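Long-range contact in putative cytochrome P450 120 (Synechocystis sp., PDB 2VE3), which binds heme and retinoic acid and, as a member of the cytochrome P450 family, probably acts as a monooxygenase: residues L408-L422 with R431-L443. Numbering follows the deposited sequence.
Sequences LIQQFDWTLLPGQNL and RPKDNLRVKLHSL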
loop_
_atom_site.group_PDB
_atom_site.type_symbol
_atom_site.label_atom_id
_atom_site.label_comp_id
_atom_site.label_asym_id
_atom_site.label_seq_id
_atom_site.Cartn_x
_atom_site.Cartn_y
_atom_site.Cartn_z
ATOM N N LEU A 408 10.968 16.679 6.308
ATOM C CA LEU A 408 10.835 16.458 7.740
ATOM C C LEU A 408 12.197 16.483 8.432
ATOM O O LEU A 408 12.359 17.135 9.462
ATOM C CB LEU A 408 10.105 15.144 8.036
ATOM C CG LEU A 408 10.029 14.731 9.517
ATOM C CD1 LEU A 408 9.245 15.725 10.362
ATOM C CD2 LEU A 408 9.471 13.314 9.677
ATOM N N ILE A 409 13.171 15.782 7.862
ATOM C CA ILE A 409 14.499 15.720 8.466
ATOM C C ILE A 409 15.273 17.048 8.355
ATOM O O ILE A 409 15.985 17.433 9.281
ATOM C CB ILE A 409 15.303 14.480 7.975
ATOM C CG1 ILE A 409 14.736 13.225 8.647
ATOM C CG2 ILE A 409 16.804 14.621 8.298
ATOM C CD1 ILE A 409 15.336 11.910 8.193
ATOM N N GLN A 410 15.121 17.758 7.236
ATOM C CA GLN A 410 15.805 19.054 7.082
ATOM C C GLN A 410 15.332 20.114 8.087
ATOM O O GLN A 410 16.119 20.960 8.525
ATOM C CB GLN A 410 15.761 19.567 5.631
ATOM C CG GLN A 410 14.475 20.251 5.212
ATOM C CD GLN A 410 14.608 21.046 3.920
ATOM O OE1 GLN A 410 14.065 20.659 2.886
ATOM N NE2 GLN A 410 15.324 22.166 3.975
ATOM N N GLN A 411 14.062 20.046 8.473
ATOM C CA GLN A 411 13.475 21.038 9.378
ATOM C C GLN A 411 13.363 20.610 10.846
ATOM O O GLN A 411 13.416 21.461 11.739
ATOM C CB GLN A 411 12.088 21.441 8.878
ATOM C CG GLN A 411 12.091 22.088 7.519
ATOM C CD GLN A 411 10.705 22.186 6.954
ATOM O OE1 GLN A 411 9.813 22.799 7.556
ATOM N NE2 GLN A 411 10.503 21.578 5.790
ATOM N N PHE A 412 13.174 19.316 11.105
ATOM C CA PHE A 412 12.900 18.874 12.478
ATOM C C PHE A 412 13.669 17.644 12.943
ATOM O O PHE A 412 13.963 16.736 12.161
ATOM C CB PHE A 412 11.412 18.562 12.669
ATOM C CG PHE A 412 10.490 19.732 12.443
ATOM C CD1 PHE A 412 10.179 20.600 13.481
ATOM C CD2 PHE A 412 9.893 19.935 11.188
ATOM C CE1 PHE A 412 9.294 21.679 13.272
ATOM C CE2 PHE A 412 9.016 21.002 10.970
ATOM C CZ PHE A 412 8.716 21.876 12.010
ATOM N N ASP A 413 13.975 17.633 14.239
ATOM C CA ASP A 413 14.134 16.399 14.981
ATOM C C ASP A 413 12.798 16.117 15.642
ATOM O O ASP A 413 11.954 17.014 15.760
ATOM C CB ASP A 413 15.205 16.527 16.060
ATOM C CG ASP A 413 16.603 16.406 15.502
ATOM O OD1 ASP A 413 16.782 15.712 14.476
ATOM O OD2 ASP A 413 17.524 17.002 16.097
ATOM N N TRP A 414 12.604 14.877 16.071
ATOM C CA TRP A 414 11.406 14.534 16.823
ATOM C C TRP A 414 11.622 13.441 17.857
ATOM O O TRP A 414 12.550 12.611 17.758
ATOM C CB TRP A 414 10.225 14.225 15.886
ATOM C CG TRP A 414 10.370 12.991 15.028
ATOM C CD1 TRP A 414 9.783 11.774 15.245
ATOM C CD2 TRP A 414 11.123 12.860 13.811
ATOM N NE1 TRP A 414 10.117 10.903 14.250
ATOM C CE2 TRP A 414 10.952 11.534 13.361
ATOM C CE3 TRP A 414 11.926 13.733 13.059
ATOM C CZ2 TRP A 414 11.552 11.055 12.186
ATOM C CZ3 TRP A 414 12.523 13.259 11.892
ATOM C CH2 TRP A 414 12.332 11.931 11.470
ATOM N N THR A 415 10.754 13.468 18.857
ATOM C CA THR A 415 10.798 12.542 19.960
ATOM C C THR A 415 9.479 11.813 20.059
ATOM O O THR A 415 8.413 12.435 20.085
ATOM C CB THR A 415 11.057 13.286 21.298
ATOM O OG1 THR A 415 12.127 14.217 21.125
ATOM C CG2 THR A 415 11.418 12.326 22.411
ATOM N N LEU A 416 9.573 10.490 20.131
ATOM C CA LEU A 416 8.439 9.628 20.417
ATOM C C LEU A 416 8.183 9.608 21.921
ATOM O O LEU A 416 8.960 9.034 22.677
ATOM C CB LEU A 416 8.708 8.201 19.915
ATOM C CG LEU A 416 9.135 7.959 18.451
ATOM C CD1 LEU A 416 9.310 6.481 18.209
ATOM C CD2 LEU A 416 8.132 8.501 17.457
ATOM N N LEU A 417 7.081 10.216 22.345
ATOM C CA LEU A 417 6.779 10.375 23.771
ATOM C C LEU A 417 6.820 9.072 24.561
ATOM O O LEU A 417 6.398 8.017 24.062
ATOM C CB LEU A 417 5.450 11.119 23.980
ATOM C CG LEU A 417 5.409 12.529 23.378
ATOM C CD1 LEU A 417 4.173 13.273 23.838
ATOM C CD2 LEU A 417 6.675 13.320 23.724
ATOM N N PRO A 418 7.394 9.128 25.777
ATOM C CA PRO A 418 7.484 7.955 26.639
ATOM C C PRO A 418 6.111 7.485 27.090
ATOM O O PRO A 418 5.151 8.275 27.113
ATOM C CB PRO A 418 8.328 8.443 27.823
ATOM C CG PRO A 418 9.088 9.625 27.284
ATOM C CD PRO A 418 8.075 10.287 26.377
ATOM N N GLY A 419 6.023 6.194 27.400
ATOM C CA GLY A 419 4.764 5.581 27.786
ATOM C C GLY A 419 3.674 5.781 26.748
ATOM O O GLY A 419 2.699 6.483 27.007
ATOM N N GLN A 420 3.868 5.216 25.559
ATOM C CA GLN A 420 2.770 4.967 24.614
ATOM C C GLN A 420 2.912 3.550 24.092
ATOM O O GLN A 420 3.962 2.933 24.243
ATOM C CB GLN A 420 2.760 5.972 23.469
ATOM C CG GLN A 420 4.043 6.012 22.632
ATOM C CD GLN A 420 3.948 7.028 21.529
ATOM O OE1 GLN A 420 3.134 6.887 20.602
ATOM N NE2 GLN A 420 4.766 8.070 21.614
ATOM N N ASN A 421 1.842 3.018 23.521
ATOM C CA ASN A 421 1.898 1.741 22.822
ATOM C C ASN A 421 2.302 1.945 21.352
ATOM O O ASN A 421 1.551 2.540 20.579
ATOM C CB ASN A 421 0.536 1.034 22.913
ATOM C CG ASN A 421 0.639 -0.430 22.673
ATOM O OD1 ASN A 421 1.682 -0.923 22.277
ATOM N ND2 ASN A 421 -0.435 -1.147 22.920
ATOM N N LEU A 422 3.499 1.481 20.993
ATOM C CA LEU A 422 4.030 1.584 19.626
ATOM C C LEU A 422 3.748 0.291 18.870
ATOM O O LEU A 422 4.166 0.114 17.726
ATOM C CB LEU A 422 5.535 1.858 19.645
ATOM C CG LEU A 422 6.036 3.176 20.239
ATOM C CD1 LEU A 422 7.570 3.189 20.415
ATOM C CD2 LEU A 422 5.576 4.366 19.391
ATOM N N ARG A 431 -0.274 0.249 11.710
ATOM C CA ARG A 431 -0.289 1.548 12.407
ATOM C C ARG A 431 0.070 1.305 13.871
ATOM O O ARG A 431 -0.256 0.251 14.405
ATOM C CB ARG A 431 -1.660 2.244 12.288
ATOM C CG ARG A 431 -2.850 1.437 12.819
ATOM C CD ARG A 431 -4.234 2.000 12.433
ATOM N NE ARG A 431 -5.272 1.006 12.772
ATOM C CZ ARG A 431 -6.013 1.041 13.886
ATOM N NH1 ARG A 431 -5.867 2.053 14.745
ATOM N NH2 ARG A 431 -6.909 0.080 14.136
ATOM N N PRO A 432 0.763 2.263 14.525
ATOM C CA PRO A 432 1.009 2.129 15.966
ATOM C C PRO A 432 -0.296 2.291 16.775
ATOM O O PRO A 432 -1.084 3.198 16.492
ATOM C CB PRO A 432 1.986 3.273 16.263
ATOM C CG PRO A 432 1.697 4.284 15.215
ATOM C CD PRO A 432 1.340 3.505 13.980
ATOM N N LYS A 433 -0.523 1.411 17.747
ATOM C CA LYS A 433 -1.783 1.410 18.515
ATOM C C LYS A 433 -2.164 2.774 19.121
ATOM O O LYS A 433 -3.315 3.210 18.983
ATOM C CB LYS A 433 -1.808 0.302 19.573
ATOM C CG LYS A 433 -3.234 -0.151 19.965
ATOM C CD LYS A 433 -3.233 -1.302 20.951
ATOM C CE LYS A 433 -2.450 -2.519 20.412
ATOM N NZ LYS A 433 -2.363 -3.644 21.399
ATOM N N ASP A 434 -1.197 3.455 19.740
ATOM C CA ASP A 434 -1.432 4.777 20.334
ATOM C C ASP A 434 -1.224 5.969 19.413
ATOM O O ASP A 434 -0.975 7.078 19.888
ATOM C CB ASP A 434 -0.628 4.967 21.634
ATOM C CG ASP A 434 -1.244 4.225 22.813
ATOM O OD1 ASP A 434 -2.348 3.659 22.656
ATOM O OD2 ASP A 434 -0.618 4.185 23.891
ATOM N N ASN A 435 -1.345 5.738 18.103
ATOM C CA ASN A 435 -1.376 6.796 17.072
ATOM C C ASN A 435 -0.167 7.734 16.975
ATOM O O ASN A 435 -0.283 8.842 16.452
ATOM C CB ASN A 435 -2.657 7.625 17.152
ATOM C CG ASN A 435 -3.913 6.781 17.044
ATOM O OD1 ASN A 435 -4.209 6.214 15.995
ATOM N ND2 ASN A 435 -4.662 6.703 18.137
ATOM N N LEU A 436 0.975 7.282 17.486
ATOM C CA LEU A 436 2.271 7.943 17.299
ATOM C C LEU A 436 2.333 9.338 17.895
ATOM O O LEU A 436 2.263 10.347 17.178
ATOM C CB LEU A 436 2.655 7.987 15.818
ATOM C CG LEU A 436 3.948 7.353 15.298
ATOM C CD1 LEU A 436 4.462 8.171 14.124
ATOM C CD2 LEU A 436 5.036 7.106 16.350
ATOM N N ARG A 437 2.485 9.397 19.215
ATOM C CA ARG A 437 2.552 10.669 19.917
ATOM C C ARG A 437 3.983 11.170 19.880
ATOM O O ARG A 437 4.901 10.468 20.302
ATOM C CB ARG A 437 2.074 10.512 21.360
ATOM C CG ARG A 437 0.662 9.967 21.468
ATOM C CD ARG A 437 0.195 9.836 22.919
ATOM N NE ARG A 437 -1.248 9.594 22.951
ATOM C CZ ARG A 437 -2.170 10.549 22.827
ATOM N NH1 ARG A 437 -1.802 11.817 22.682
ATOM N NH2 ARG A 437 -3.464 10.237 22.850
ATOM N N VAL A 438 4.159 12.381 19.363
ATOM C CA VAL A 438 5.486 12.981 19.148
ATOM C C VAL A 438 5.535 14.444 19.586
ATOM O O VAL A 438 4.500 15.067 19.788
ATOM C CB VAL A 438 5.905 12.912 17.653
ATOM C CG1 VAL A 438 5.988 11.465 17.180
ATOM C CG2 VAL A 438 4.942 13.737 16.767
ATOM N N LYS A 439 6.744 14.965 19.769
ATOM C CA LYS A 439 6.989 16.401 19.773
ATOM C C LYS A 439 8.025 16.622 18.695
ATOM O O LYS A 439 9.015 15.887 18.641
ATOM C CB LYS A 439 7.546 16.871 21.122
ATOM C CG LYS A 439 6.477 17.362 22.093
ATOM C CD LYS A 439 6.956 17.302 23.533
ATOM C CE LYS A 439 5.775 17.345 24.503
ATOM N NZ LYS A 439 6.222 16.973 25.869
ATOM N N LEU A 440 7.790 17.602 17.826
ATOM C CA LEU A 440 8.802 18.004 16.855
ATOM C C LEU A 440 9.642 19.145 17.431
ATOM O O LEU A 440 9.113 20.061 18.065
ATOM C CB LEU A 440 8.173 18.419 15.515
ATOM C CG LEU A 440 7.197 17.511 14.738
ATOM C CD1 LEU A 440 7.053 18.009 13.297
ATOM C CD2 LEU A 440 7.573 16.042 14.738
ATOM N N HIS A 441 10.950 19.086 17.225
ATOM C CA HIS A 441 11.820 20.187 17.616
ATOM C C HIS A 441 12.399 20.799 16.356
ATOM O O HIS A 441 13.072 20.113 15.582
ATOM C CB HIS A 441 12.955 19.717 18.533
ATOM C CG HIS A 441 12.678 18.434 19.250
ATOM N ND1 HIS A 441 13.410 17.288 19.020
ATOM C CD2 HIS A 441 11.762 18.114 20.196
ATOM C CE1 HIS A 441 12.949 16.313 19.783
ATOM N NE2 HIS A 441 11.946 16.787 20.503
ATOM N N SER A 442 12.138 22.092 16.160
ATOM C CA SER A 442 12.610 22.841 14.986
ATOM C C SER A 442 14.126 23.042 14.963
ATOM O O SER A 442 14.755 23.275 16.005
ATOM C CB SER A 442 11.905 24.202 14.898
ATOM O OG SER A 442 12.335 24.930 13.756
ATOM N N LEU A 443 14.694 22.970 13.759
ATOM C CA LEU A 443 16.129 23.167 13.545
ATOM C C LEU A 443 16.411 24.509 12.875
ATOM O O LEU A 443 17.544 24.782 12.465
ATOM C CB LEU A 443 16.704 22.035 12.690
ATOM C CG LEU A 443 16.877 20.646 13.299
ATOM C CD1 LEU A 443 16.931 19.619 12.198
ATOM C CD2 LEU A 443 18.129 20.590 14.154
HETATM O O HOH W 1 1.643 5.099 19.259
#
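L440 CD1 sits over the centre of one face of the F412 ring, a CH-pi contact 3.9 Å from the centroid. H441 O lies at that ring's edge. The other branch of L440, CD2, packs 3.4 Å from W414 CB. The indole itself carries L408 CD2 on one face, with I409 CG1 and F412 O at its edge. Strands 412-416 and 437-442 pair antiparallel, with D413–H441 and T415–K439 as the hydrogen-bonded pairs. L417 N extends the ladder to R437 O.

Q420 CG lies between the backbone N and the carbonyl carbon (chi1 59°), and the extended chain carries the amide to the R437 backbone. Q420 OE1 accepts from R437 N at 2.9 Å. Q420 NE2 donates to R437 O (2.7 Å) and L417 O (2.9 Å), which fixes the rotation of the amide. A leucine here would probably leave R437 N without its acceptor, and R437 O and L417 O without the amide donor that ties them. A water joins Q420 OE1, N421 O and L436 N. D434 OD2 accepts from N421 N, from above the carboxylate plane, and D434 N donates back to N421 O.

D413 is salt-bridged to R277 and R281 of helix 274-285. W414 NE1 bonds C267 O of helix 241-272. Strand 140-142 flanks 437-442 on its other side, completing a three-stranded sheet.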